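Local structure of Pgp2 (Campylobacter jejuni subsp. jejuni, 6XJ6) at residues Gln172-Trp183 and Leu271-Met281. The protein probably trims peptidoglycan as an LD-carboxypeptidase of the YkuD family and binds peptidoglycan through an accessory NTF2-like domain, setting the helical shape of the cell. Residues are numbered along the deposited sequence; the frame is centred on the assembly and turned at random.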
loop_
_atom_site.group_PDB
_atom_site.type_symbol
_atom_site.label_atom_id
_atom_site.label_comp_id
_atom_site.label_asym_id
_atom_site.label_seq_id
_atom_site.Cartn_x
_atom_site.Cartn_y
_atom_site.Cartn_z
ATOM N N GLN A 172 -9.802 13.567 -1.320
ATOM C CA GLN A 172 -9.461 12.407 -2.137
ATOM C C GLN A 172 -9.861 11.105 -1.448
ATOM O O GLN A 172 -10.387 10.190 -2.092
ATOM C CB GLN A 172 -7.960 12.413 -2.441
ATOM C CG GLN A 172 -7.520 13.551 -3.361
ATOM C CD GLN A 172 -6.001 13.694 -3.484
ATOM O OE1 GLN A 172 -5.231 12.997 -2.818
ATOM N NE2 GLN A 172 -5.570 14.610 -4.342
ATOM N N ILE A 173 -9.603 10.990 -0.145
ATOM C CA ILE A 173 -10.025 9.793 0.573
ATOM C C ILE A 173 -11.539 9.658 0.523
ATOM O O ILE A 173 -12.075 8.571 0.286
ATOM C CB ILE A 173 -9.488 9.816 2.014
ATOM C CG1 ILE A 173 -7.966 9.667 1.991
ATOM C CG2 ILE A 173 -10.166 8.744 2.866
ATOM C CD1 ILE A 173 -7.331 9.619 3.348
ATOM N N ALA A 174 -12.251 10.765 0.737
ATOM C CA ALA A 174 -13.709 10.718 0.738
ATOM C C ALA A 174 -14.256 10.341 -0.632
ATOM O O ALA A 174 -15.195 9.538 -0.736
ATOM C CB ALA A 174 -14.265 12.066 1.185
ATOM N N SER A 175 -13.703 10.926 -1.696
ATOM C CA SER A 175 -14.184 10.590 -3.030
ATOM C C SER A 175 -13.881 9.136 -3.368
ATOM O O SER A 175 -14.710 8.445 -3.973
ATOM C CB SER A 175 -13.593 11.537 -4.073
ATOM O OG SER A 175 -12.215 11.289 -4.284
ATOM N N LEU A 176 -12.705 8.644 -2.971
ATOM C CA LEU A 176 -12.365 7.257 -3.262
ATOM C C LEU A 176 -13.268 6.292 -2.506
ATOM O O LEU A 176 -13.667 5.255 -3.048
ATOM C CB LEU A 176 -10.896 6.987 -2.943
ATOM C CG LEU A 176 -9.880 7.507 -3.963
ATOM C CD1 LEU A 176 -8.477 7.293 -3.435
ATOM C CD2 LEU A 176 -10.040 6.831 -5.321
ATOM N N LEU A 177 -13.603 6.606 -1.254
ATOM C CA LEU A 177 -14.505 5.738 -0.505
ATOM C C LEU A 177 -15.887 5.703 -1.142
ATOM O O LEU A 177 -16.515 4.640 -1.223
ATOM C CB LEU A 177 -14.589 6.192 0.948
ATOM C CG LEU A 177 -13.386 5.790 1.795
ATOM C CD1 LEU A 177 -13.322 6.578 3.079
ATOM C CD2 LEU A 177 -13.457 4.303 2.099
ATOM N N ALA A 178 -16.379 6.853 -1.602
ATOM C CA ALA A 178 -17.652 6.864 -2.310
ATOM C C ALA A 178 -17.568 6.041 -3.590
ATOM O O ALA A 178 -18.498 5.294 -3.916
ATOM C CB ALA A 178 -18.066 8.300 -2.606
ATOM N N ASP A 179 -16.455 6.157 -4.325
ATOM C CA ASP A 179 -16.272 5.344 -5.524
ATOM C C ASP A 179 -16.205 3.862 -5.179
ATOM O O ASP A 179 -16.781 3.023 -5.884
ATOM C CB ASP A 179 -14.992 5.756 -6.248
ATOM C CG ASP A 179 -15.113 7.086 -6.961
ATOM O OD1 ASP A 179 -16.248 7.560 -7.181
ATOM O OD2 ASP A 179 -14.052 7.650 -7.320
ATOM N N LEU A 180 -15.488 3.520 -4.105
ATOM C CA LEU A 180 -15.384 2.127 -3.682
ATOM C C LEU A 180 -16.761 1.505 -3.479
ATOM O O LEU A 180 -17.020 0.383 -3.926
ATOM C CB LEU A 180 -14.574 2.049 -2.391
ATOM C CG LEU A 180 -14.355 0.652 -1.806
ATOM C CD1 LEU A 180 -13.409 -0.152 -2.681
ATOM C CD2 LEU A 180 -13.824 0.754 -0.396
ATOM N N PHE A 181 -17.654 2.208 -2.773
ATOM C CA PHE A 181 -18.969 1.637 -2.502
ATOM C C PHE A 181 -19.878 1.682 -3.725
ATOM O O PHE A 181 -20.799 0.863 -3.836
ATOM C CB PHE A 181 -19.585 2.297 -1.266
ATOM C CG PHE A 181 -19.020 1.755 0.005
ATOM C CD1 PHE A 181 -19.537 0.602 0.566
ATOM C CD2 PHE A 181 -17.922 2.345 0.594
ATOM C CE1 PHE A 181 -18.994 0.068 1.713
ATOM C CE2 PHE A 181 -17.370 1.812 1.743
ATOM C CZ PHE A 181 -17.909 0.672 2.303
ATOM N N THR A 182 -19.628 2.609 -4.654
ATOM C CA THR A 182 -20.355 2.618 -5.917
ATOM C C THR A 182 -19.931 1.441 -6.782
ATOM O O THR A 182 -20.770 0.783 -7.412
ATOM C CB THR A 182 -20.095 3.939 -6.644
ATOM O OG1 THR A 182 -20.508 5.036 -5.810
ATOM C CG2 THR A 182 -20.855 3.999 -7.971
ATOM N N TRP A 183 -18.628 1.161 -6.809
ATOM C CA TRP A 183 -18.111 -0.019 -7.492
ATOM C C TRP A 183 -18.657 -1.297 -6.863
ATOM O O TRP A 183 -19.063 -2.224 -7.574
ATOM C CB TRP A 183 -16.584 0.052 -7.421
ATOM C CG TRP A 183 -15.782 -1.174 -7.781
ATOM C CD1 TRP A 183 -15.479 -1.631 -9.032
ATOM C CD2 TRP A 183 -15.117 -2.045 -6.865
ATOM N NE1 TRP A 183 -14.691 -2.749 -8.947
ATOM C CE2 TRP A 183 -14.450 -3.023 -7.624
ATOM C CE3 TRP A 183 -15.026 -2.094 -5.471
ATOM C CZ2 TRP A 183 -13.700 -4.040 -7.038
ATOM C CZ3 TRP A 183 -14.292 -3.107 -4.889
ATOM C CH2 TRP A 183 -13.637 -4.069 -5.672
ATOM N N LEU A 271 -6.926 -3.021 -3.606
ATOM C CA LEU A 271 -6.954 -2.267 -4.848
ATOM C C LEU A 271 -5.810 -1.266 -4.832
ATOM O O LEU A 271 -5.590 -0.580 -3.828
ATOM C CB LEU A 271 -8.273 -1.506 -5.008
ATOM C CG LEU A 271 -9.572 -2.312 -4.962
ATOM C CD1 LEU A 271 -10.770 -1.385 -5.051
ATOM C CD2 LEU A 271 -9.619 -3.337 -6.077
ATOM N N TYR A 272 -5.086 -1.188 -5.938
ATOM C CA TYR A 272 -4.141 -0.112 -6.196
ATOM C C TYR A 272 -4.792 0.773 -7.245
ATOM O O TYR A 272 -5.156 0.290 -8.316
ATOM C CB TYR A 272 -2.798 -0.675 -6.678
ATOM C CG TYR A 272 -2.116 -1.498 -5.603
ATOM C CD1 TYR A 272 -2.447 -2.831 -5.414
ATOM C CD2 TYR A 272 -1.196 -0.925 -4.737
ATOM C CE1 TYR A 272 -1.871 -3.577 -4.411
ATOM C CE2 TYR A 272 -0.601 -1.672 -3.726
ATOM C CZ TYR A 272 -0.948 -2.993 -3.569
ATOM O OH TYR A 272 -0.383 -3.734 -2.562
ATOM N N VAL A 273 -4.986 2.051 -6.919
ATOM C CA VAL A 273 -5.808 2.929 -7.737
ATOM C C VAL A 273 -5.103 4.255 -7.977
ATOM O O VAL A 273 -4.204 4.658 -7.241
ATOM C CB VAL A 273 -7.199 3.183 -7.099
ATOM C CG1 VAL A 273 -7.870 1.872 -6.703
ATOM C CG2 VAL A 273 -7.099 4.118 -5.887
ATOM N N LYS A 274 -5.532 4.937 -9.031
ATOM C CA LYS A 274 -5.243 6.347 -9.212
ATOM C C LYS A 274 -6.559 7.112 -9.238
ATOM O O LYS A 274 -7.635 6.531 -9.402
ATOM C CB LYS A 274 -4.464 6.603 -10.507
ATOM C CG LYS A 274 -5.229 6.263 -11.767
ATOM C CD LYS A 274 -4.404 6.520 -13.010
ATOM C CE LYS A 274 -5.138 6.036 -14.235
ATOM N NZ LYS A 274 -4.317 6.146 -15.472
ATOM N N ILE A 275 -6.464 8.423 -9.056
ATOM C CA ILE A 275 -7.591 9.325 -9.252
ATOM C C ILE A 275 -7.388 10.007 -10.594
ATOM O O ILE A 275 -6.372 10.681 -10.806
ATOM C CB ILE A 275 -7.696 10.356 -8.119
ATOM C CG1 ILE A 275 -7.937 9.659 -6.782
ATOM C CG2 ILE A 275 -8.822 11.313 -8.410
ATOM C CD1 ILE A 275 -7.887 10.591 -5.594
ATOM N N ASP A 276 -8.345 9.839 -11.503
ATOM C CA ASP A 276 -8.173 10.354 -12.851
ATOM C C ASP A 276 -8.447 11.859 -12.890
ATOM O O ASP A 276 -8.769 12.491 -11.878
ATOM C CB ASP A 276 -9.004 9.545 -13.850
ATOM C CG ASP A 276 -10.500 9.826 -13.768
ATOM O OD1 ASP A 276 -10.936 10.724 -13.015
ATOM O OD2 ASP A 276 -11.251 9.125 -14.480
ATOM N N SER A 277 -8.297 12.444 -14.080
ATOM C CA SER A 277 -8.427 13.889 -14.227
ATOM C C SER A 277 -9.821 14.386 -13.871
ATOM O O SER A 277 -9.986 15.578 -13.587
ATOM C CB SER A 277 -8.082 14.301 -15.659
ATOM O OG SER A 277 -8.997 13.742 -16.585
ATOM N N LYS A 278 -10.824 13.514 -13.892
ATOM C CA LYS A 278 -12.181 13.878 -13.512
ATOM C C LYS A 278 -12.488 13.534 -12.061
ATOM O O LYS A 278 -13.647 13.621 -11.643
ATOM C CB LYS A 278 -13.186 13.213 -14.456
ATOM C CG LYS A 278 -12.863 13.414 -15.939
ATOM C CD LYS A 278 -12.703 14.892 -16.299
ATOM C CE LYS A 278 -12.182 15.074 -17.716
ATOM N NZ LYS A 278 -11.782 16.485 -17.973
ATOM N N GLY A 279 -11.473 13.155 -11.287
ATOM C CA GLY A 279 -11.653 12.891 -9.877
ATOM C C GLY A 279 -12.207 11.528 -9.548
ATOM O O GLY A 279 -12.689 11.329 -8.430
ATOM N N LYS A 280 -12.142 10.576 -10.478
ATOM C CA LYS A 280 -12.759 9.267 -10.311
ATOM C C LYS A 280 -11.701 8.191 -10.102
ATOM O O LYS A 280 -10.623 8.236 -10.705
ATOM C CB LYS A 280 -13.598 8.901 -11.538
ATOM C CG LYS A 280 -14.325 7.576 -11.408
ATOM C CD LYS A 280 -15.253 7.321 -12.589
ATOM C CE LYS A 280 -16.055 6.048 -12.377
ATOM N NZ LYS A 280 -17.174 5.898 -13.337
ATOM N N MET A 281 -12.039 7.213 -9.263
ATOM C CA MET A 281 -11.173 6.066 -9.020
ATOM C C MET A 281 -10.985 5.249 -10.289
ATOM O O MET A 281 -11.951 4.918 -10.982
ATOM C CB MET A 281 -11.816 5.173 -7.960
ATOM C CG MET A 281 -11.000 3.941 -7.622
ATOM S SD MET A 281 -11.705 2.968 -6.287
ATOM C CE MET A 281 -13.005 2.109 -7.151
HETATM O O HOH W 1 -12.321 9.548 -6.424
HETATM O O HOH W 2 -15.743 10.263 -8.072
#
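Asp179 and Met281 make the one direct hydrogen bond between the helix and the strand with its following turn: Met281 N donates to Asp179 OD2 over 2.8 Å, at 155° and from above the carboxylate plane. The same oxygen accepts a hydrogen bond from water 1, which also donates to Gly279 O and accepts from Ser175 OG (2.8 Å from the water oxygen), so one water ties two helix residues to the turn. That turn, type I from Asp276 to Gly279, is closed off by the next residue, Lys280, whose N donates to Asp276 OD1. The Lys280 ammonium group has its partners outside this contact, a hydrogen bond to Ser197 OG and a cation-pi contact with Phe198.

Beneath this polar margin lies apolar packing. Leu176 drives CD2 between Met281 and the strand, 3.6 Å from Met281 CB and 3.8 Å from Ile275 CG1, with Val273 CG2 touching the same methyl. Farther toward the N-terminus of the helix, Ile275 CD1 rests on the aliphatic root of Gln172, 3.6 Å from Gln172 CB, while the amide of Gln172 reaches on to Tyr250. All this belongs to the NTF2-like domain, whose long helix 170-188 lies across the antiparallel sheet; here the axes of 172-183 and 271-275 cross at 119°, 10.4 Å apart.

At the other end Leu271 CD1 makes a CH-pi contact with Trp183, 4.2 Å from the centroid of the six-membered ring and displaced toward the rim, and also meets Leu180 CD1. The indole comes within range because its CG stands anti to the backbone N. Trp183 NE1 is hydrogen-bonded to Tyr199 OH. Met281, extended as far as SD, bends there (chi3 78°) and lays CE 4.1 Å from Trp183 CB.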